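Local coordinates for protein Asp/Glu-specific dipeptidyl-peptidase (Flavobacterium psychrophilum, PDB 5JXF) that removes dipeptides from the N-terminus of oligopeptides as a serine peptidase of family S46, with strict specificity for an acidic residue at the P1 position, at residues 125-130 with 240-245; 134-139 with 207-212. All blocks are in the same frame, centred on the assembly; numbering follows the deposited sequence.

Both contacts are largely buried and bind the loop after strand 122-123 and the start of strand 138-146 to one antiparallel sheet, in which strands 197-214 and 239-245 are neighbours. Interaction 1 is polar: a loop carboxylate meets an arginine and a tyrosine on 239-245, with a methionine at the more open margin. Interaction 2 is apolar, with leucine and valine side chains packed where 138-146 comes alongside 197-214, a lysine at its exposed end and one water between the backbones. Their centres lie about 10 Å apart, and backbone bonding between Arg-242 and Arg-210 joins them, while the ring of Tyr-244 makes a cation-pi contact with Arg-210.

Interaction 1 of 2, residues 125-130 with 240-245; sequences MKMEDE and MFRVYA
Glu-130 meets the NE/NH2 edge of Arg-242 in a buried, side-on salt bridge that ties the loop 125-130 to strand 239-245, in an antiparallel sheet of the chymotrypsin-like double-barrel peptidase domain of the S46 family. Both nitrogens grip one oxygen on its syn side, NE at 2.9 Å from Glu-130 OE2 and NH2 at 3.0 Å from OE2. The planes are 13° apart, so OE2 lies in the guanidinium plane, between the two N-H groups; NE adds a weak bond to OE1. That second oxygen is satisfied chiefly by Tyr-244, whose OH donates to Glu-130 OE1 over 2.7 Å, arriving from above the carboxylate plane. A glutamate suits this place because its extended chain brings two acceptors to two kinds of donor. Arg-242 swings CG away from its own N (chi1 -176°) and bends at chi3, which turns NE and NH2 to the loop, while NH1 serves Glu-722 and the carbonyl of Lys-93. A leucine in place of Arg-242 would probably leave the buried carboxylate of Glu-130, and that of Glu-722, without their shared partner, with the tyrosine hydroxyl as Glu-130's one remaining donor from strand 240-245. Met-127, unbranched and apolar, suits the flat guanidinium: its chain crosses the arginine at about a right angle, and its methyl CE rests over one face, 3.6 Å from Arg-242 CZ.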
loop_
_atom_site.group_PDB
_atom_site.type_symbol
_atom_site.label_atom_id
_atom_site.label_comp_id
_atom_site.label_asym_id
_atom_site.label_seq_id
_atom_site.Cartn_x
_atom_site.Cartn_y
_atom_site.Cartn_z
ATOM N N MET A 125 -27.468 -4.609 28.847
ATOM C CA MET A 125 -27.856 -3.365 29.513
ATOM C C MET A 125 -27.968 -3.513 31.030
ATOM O O MET A 125 -27.960 -2.531 31.766
ATOM C CB MET A 125 -29.175 -2.851 28.933
ATOM C CG MET A 125 -29.018 -2.246 27.545
ATOM S SD MET A 125 -27.665 -1.058 27.562
ATOM C CE MET A 125 -27.435 -0.729 25.814
ATOM N N LYS A 126 -28.080 -4.750 31.485
ATOM C CA LYS A 126 -28.007 -5.053 32.901
ATOM C C LYS A 126 -27.510 -6.492 33.062
ATOM O O LYS A 126 -27.600 -7.300 32.133
ATOM C CB LYS A 126 -29.365 -4.811 33.577
ATOM C CG LYS A 126 -30.502 -5.717 33.139
ATOM C CD LYS A 126 -31.832 -5.161 33.654
ATOM C CE LYS A 126 -32.921 -6.223 33.703
ATOM N NZ LYS A 126 -32.371 -7.585 33.987
ATOM N N MET A 127 -26.962 -6.803 34.229
ATOM C CA MET A 127 -26.130 -7.991 34.372
ATOM C C MET A 127 -26.841 -9.310 34.045
ATOM O O MET A 127 -26.185 -10.301 33.721
ATOM C CB MET A 127 -25.544 -8.042 35.786
ATOM C CG MET A 127 -24.485 -6.965 36.032
ATOM S SD MET A 127 -23.682 -7.042 37.655
ATOM C CE MET A 127 -22.579 -5.622 37.578
ATOM N N GLU A 128 -28.169 -9.329 34.095
ATOM C CA GLU A 128 -28.893 -10.583 33.875
ATOM C C GLU A 128 -29.078 -10.882 32.395
ATOM O O GLU A 128 -29.442 -12.000 32.019
ATOM C CB GLU A 128 -30.255 -10.552 34.569
ATOM C CG GLU A 128 -30.164 -10.464 36.075
ATOM C CD GLU A 128 -29.942 -9.042 36.570
ATOM O OE1 GLU A 128 -29.832 -8.117 35.736
ATOM O OE2 GLU A 128 -29.866 -8.850 37.804
ATOM N N ASP A 129 -28.828 -9.876 31.562
ATOM C CA ASP A 129 -28.918 -10.036 30.118
ATOM C C ASP A 129 -27.636 -10.627 29.554
ATOM O O ASP A 129 -27.564 -10.953 28.372
ATOM C CB ASP A 129 -29.203 -8.692 29.445
ATOM C CG ASP A 129 -30.420 -7.994 30.030
ATOM O OD1 ASP A 129 -31.304 -8.684 30.589
ATOM O OD2 ASP A 129 -30.479 -6.749 29.951
ATOM N N GLU A 130 -26.616 -10.747 30.394
ATOM C CA GLU A 130 -25.330 -11.214 29.916
ATOM C C GLU A 130 -25.454 -12.670 29.487
ATOM O O GLU A 130 -26.183 -13.434 30.094
ATOM C CB GLU A 130 -24.270 -11.000 30.989
ATOM C CG GLU A 130 -24.229 -9.541 31.427
ATOM C CD GLU A 130 -23.297 -9.270 32.589
ATOM O OE1 GLU A 130 -22.774 -10.244 33.170
ATOM O OE2 GLU A 130 -23.089 -8.078 32.924
ATOM N N MET A 240 -16.170 -7.501 25.753
ATOM C CA MET A 240 -16.213 -7.510 27.209
ATOM C C MET A 240 -16.984 -8.696 27.736
ATOM O O MET A 240 -18.036 -9.060 27.217
ATOM C CB MET A 240 -16.819 -6.221 27.745
ATOM C CG MET A 240 -15.941 -5.001 27.496
ATOM S SD MET A 240 -16.549 -3.501 28.274
ATOM C CE MET A 240 -15.179 -2.373 27.992
ATOM N N PHE A 241 -16.431 -9.299 28.778
ATOM C CA PHE A 241 -17.046 -10.452 29.416
ATOM C C PHE A 241 -17.116 -10.182 30.907
ATOM O O PHE A 241 -16.519 -9.208 31.376
ATOM C CB PHE A 241 -16.236 -11.712 29.115
ATOM C CG PHE A 241 -16.370 -12.194 27.693
ATOM C CD1 PHE A 241 -15.650 -11.593 26.666
ATOM C CD2 PHE A 241 -17.229 -13.241 27.377
ATOM C CE1 PHE A 241 -15.778 -12.040 25.370
ATOM C CE2 PHE A 241 -17.355 -13.696 26.081
ATOM C CZ PHE A 241 -16.630 -13.095 25.078
ATOM N N ARG A 242 -17.845 -11.012 31.661
ATOM C CA ARG A 242 -17.852 -10.860 33.115
ATOM C C ARG A 242 -17.659 -12.219 33.788
ATOM O O ARG A 242 -18.352 -13.171 33.459
ATOM C CB ARG A 242 -19.140 -10.213 33.622
ATOM C CG ARG A 242 -19.101 -9.962 35.136
ATOM C CD ARG A 242 -20.427 -9.525 35.698
ATOM N NE ARG A 242 -21.002 -8.435 34.917
ATOM C CZ ARG A 242 -20.625 -7.166 35.030
ATOM N NH1 ARG A 242 -19.663 -6.836 35.888
ATOM N NH2 ARG A 242 -21.198 -6.235 34.275
ATOM N N VAL A 243 -16.698 -12.302 34.697
ATOM C CA VAL A 243 -16.398 -13.563 35.358
ATOM C C VAL A 243 -17.403 -13.732 36.512
ATOM O O VAL A 243 -17.663 -12.797 37.256
ATOM C CB VAL A 243 -14.954 -13.607 35.887
ATOM C CG1 VAL A 243 -14.660 -14.966 36.583
ATOM C CG2 VAL A 243 -13.959 -13.345 34.777
ATOM N N TYR A 244 -17.990 -14.912 36.631
ATOM C CA TYR A 244 -18.953 -15.179 37.703
ATOM C C TYR A 244 -18.409 -16.246 38.638
ATOM O O TYR A 244 -17.631 -17.110 38.208
ATOM C CB TYR A 244 -20.296 -15.618 37.124
ATOM C CG TYR A 244 -21.166 -14.470 36.677
ATOM C CD1 TYR A 244 -20.909 -13.789 35.480
ATOM C CD2 TYR A 244 -22.247 -14.071 37.447
ATOM C CE1 TYR A 244 -21.714 -12.740 35.084
ATOM C CE2 TYR A 244 -23.048 -13.026 37.066
ATOM C CZ TYR A 244 -22.784 -12.361 35.885
ATOM O OH TYR A 244 -23.601 -11.322 35.533
ATOM N N ALA A 245 -18.821 -16.201 39.906
ATOM C CA ALA A 245 -18.322 -17.146 40.910
ATOM C C ALA A 245 -19.435 -17.578 41.868
ATOM O O ALA A 245 -20.496 -16.966 41.868
ATOM C CB ALA A 245 -17.172 -16.524 41.676
#

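Interaction 2 of 2, residues 134-139 with 207-212; sequences ENLVVT and KDVRLV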
loop_
_atom_site.group_PDB
_atom_site.type_symbol
_atom_site.label_atom_id
_atom_site.label_comp_id
_atom_site.label_asym_id
_atom_site.label_seq_id
_atom_site.Cartn_x
_atom_site.Cartn_y
_atom_site.Cartn_z
ATOM N N GLU A 134 -21.135 -21.796 27.203
ATOM C CA GLU A 134 -20.665 -23.142 27.495
ATOM C C GLU A 134 -19.248 -23.297 26.969
ATOM O O GLU A 134 -18.915 -22.787 25.890
ATOM C CB GLU A 134 -21.578 -24.210 26.892
ATOM C CG GLU A 134 -23.016 -24.120 27.353
ATOM C CD GLU A 134 -23.723 -25.464 27.318
ATOM O OE1 GLU A 134 -23.055 -26.503 27.519
ATOM O OE2 GLU A 134 -24.950 -25.483 27.083
ATOM N N ASN A 135 -18.418 -23.964 27.766
ATOM C CA ASN A 135 -17.054 -24.303 27.388
ATOM C C ASN A 135 -16.155 -23.088 27.251
ATOM O O ASN A 135 -15.245 -23.071 26.426
ATOM C CB ASN A 135 -17.049 -25.095 26.080
ATOM C CG ASN A 135 -18.027 -26.240 26.103
ATOM O OD1 ASN A 135 -18.218 -26.886 27.136
ATOM N ND2 ASN A 135 -18.673 -26.489 24.970
ATOM N N LEU A 136 -16.420 -22.064 28.047
ATOM C CA LEU A 136 -15.551 -20.899 28.083
ATOM C C LEU A 136 -15.031 -20.746 29.493
ATOM O O LEU A 136 -15.804 -20.534 30.417
ATOM C CB LEU A 136 -16.290 -19.626 27.640
ATOM C CG LEU A 136 -15.536 -18.295 27.734
ATOM C CD1 LEU A 136 -14.260 -18.310 26.914
ATOM C CD2 LEU A 136 -16.425 -17.134 27.269
ATOM N N VAL A 137 -13.722 -20.854 29.649
ATOM C CA VAL A 137 -13.108 -20.671 30.948
ATOM C C VAL A 137 -12.109 -19.518 30.950
ATOM O O VAL A 137 -11.585 -19.109 29.910
ATOM C CB VAL A 137 -12.407 -21.953 31.415
ATOM C CG1 VAL A 137 -13.374 -23.160 31.332
ATOM C CG2 VAL A 137 -11.150 -22.197 30.608
ATOM N N VAL A 138 -11.871 -18.998 32.144
ATOM C CA VAL A 138 -10.943 -17.903 32.375
ATOM C C VAL A 138 -10.106 -18.309 33.580
ATOM O O VAL A 138 -10.654 -18.623 34.637
ATOM C CB VAL A 138 -11.690 -16.578 32.640
ATOM C CG1 VAL A 138 -10.813 -15.594 33.357
ATOM C CG2 VAL A 138 -12.227 -15.984 31.327
ATOM N N THR A 139 -8.790 -18.304 33.425
ATOM C CA THR A 139 -7.892 -18.848 34.429
ATOM C C THR A 139 -6.987 -17.814 35.083
ATOM O O THR A 139 -6.199 -17.156 34.404
ATOM C CB THR A 139 -6.994 -19.929 33.803
ATOM O OG1 THR A 139 -7.807 -20.980 33.263
ATOM C CG2 THR A 139 -6.013 -20.475 34.837
ATOM N N LYS A 207 -15.474 -20.954 35.313
ATOM C CA LYS A 207 -16.135 -21.701 34.245
ATOM C C LYS A 207 -17.491 -21.118 33.881
ATOM O O LYS A 207 -18.219 -21.668 33.053
ATOM C CB LYS A 207 -16.276 -23.182 34.649
ATOM C CG LYS A 207 -14.936 -23.930 34.661
ATOM C CD LYS A 207 -15.057 -25.354 35.238
ATOM C CE LYS A 207 -13.827 -25.753 36.079
ATOM N NZ LYS A 207 -13.782 -25.111 37.446
ATOM N N ASP A 208 -17.829 -20.002 34.509
ATOM C CA ASP A 208 -19.062 -19.302 34.202
ATOM C C ASP A 208 -18.712 -17.870 33.787
ATOM O O ASP A 208 -18.785 -16.950 34.602
ATOM C CB ASP A 208 -20.020 -19.327 35.410
ATOM C CG ASP A 208 -21.332 -18.604 35.141
ATOM O OD1 ASP A 208 -21.553 -18.138 33.999
ATOM O OD2 ASP A 208 -22.157 -18.519 36.073
ATOM N N VAL A 209 -18.330 -17.711 32.516
ATOM C CA VAL A 209 -17.945 -16.419 31.931
ATOM C C VAL A 209 -18.945 -15.982 30.853
ATOM O O VAL A 209 -19.092 -16.635 29.821
ATOM C CB VAL A 209 -16.528 -16.498 31.341
ATOM C CG1 VAL A 209 -16.126 -15.177 30.649
ATOM C CG2 VAL A 209 -15.532 -16.893 32.443
ATOM N N ARG A 210 -19.638 -14.879 31.109
ATOM C CA ARG A 210 -20.751 -14.446 30.259
ATOM C C ARG A 210 -20.384 -13.226 29.406
ATOM O O ARG A 210 -19.602 -12.391 29.835
ATOM C CB ARG A 210 -21.974 -14.123 31.113
ATOM C CG ARG A 210 -22.341 -15.251 32.066
ATOM C CD ARG A 210 -23.500 -14.897 32.966
ATOM N NE ARG A 210 -23.633 -15.930 33.991
ATOM C CZ ARG A 210 -24.481 -15.885 35.009
ATOM N NH1 ARG A 210 -25.295 -14.857 35.150
ATOM N NH2 ARG A 210 -24.510 -16.876 35.891
ATOM N N LEU A 211 -20.948 -13.161 28.201
ATOM C CA LEU A 211 -20.719 -12.046 27.272
ATOM C C LEU A 211 -21.420 -10.780 27.731
ATOM O O LEU A 211 -22.632 -10.789 27.987
ATOM C CB LEU A 211 -21.197 -12.406 25.862
ATOM C CG LEU A 211 -21.108 -11.301 24.790
ATOM C CD1 LEU A 211 -19.683 -10.760 24.631
ATOM C CD2 LEU A 211 -21.643 -11.799 23.454
ATOM N N VAL A 212 -20.663 -9.689 27.817
ATOM C CA VAL A 212 -21.194 -8.415 28.313
ATOM C C VAL A 212 -21.337 -7.364 27.207
ATOM O O VAL A 212 -22.348 -6.668 27.137
ATOM C CB VAL A 212 -20.299 -7.844 29.438
ATOM C CG1 VAL A 212 -20.666 -6.398 29.772
ATOM C CG2 VAL A 212 -20.370 -8.750 30.688
HETATM O O HOH W 1 -18.357 -19.748 30.825
#
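Leu-136 is the first residue of segment 134-139 to meet strand 197-214, just before its own chain enters strand 138-146 of the same antiparallel sheet. With CG swung opposite its own N (chi1 175°), the side chain reaches Val-209, where CD2 packs 3.9 Å from Val-209 CG1, the two side chains crossing at about a right angle. The carbonyl of Leu-136 accepts from a water 2.7 Å from its O, though other acceptors compete for the water's protons and this bond may not always be made; Val-209 N donates to the same water, bridging the backbones. Val-137 faces the more open side, lying beside Lys-207 and pointing the same way, with CG1 3.8 Å from Lys-207 CG. Lysine fits this margin because its aliphatic root can cover a valine while NZ bends away to the carbonyl of Val-205. Val-138 turns back to the interior, and its CG2 meets Val-209 CG2 at 3.6 Å. Val-209 CG1 thus touches both Leu-136 and Val-138, while CG2 packs on Val-138; beta-branched residues suit such extended chain. Phe-81 and Phe-241 continue this apolar layer. Side-chain adhesion here therefore depends on shape and burial, with the water as polar link between the backbones.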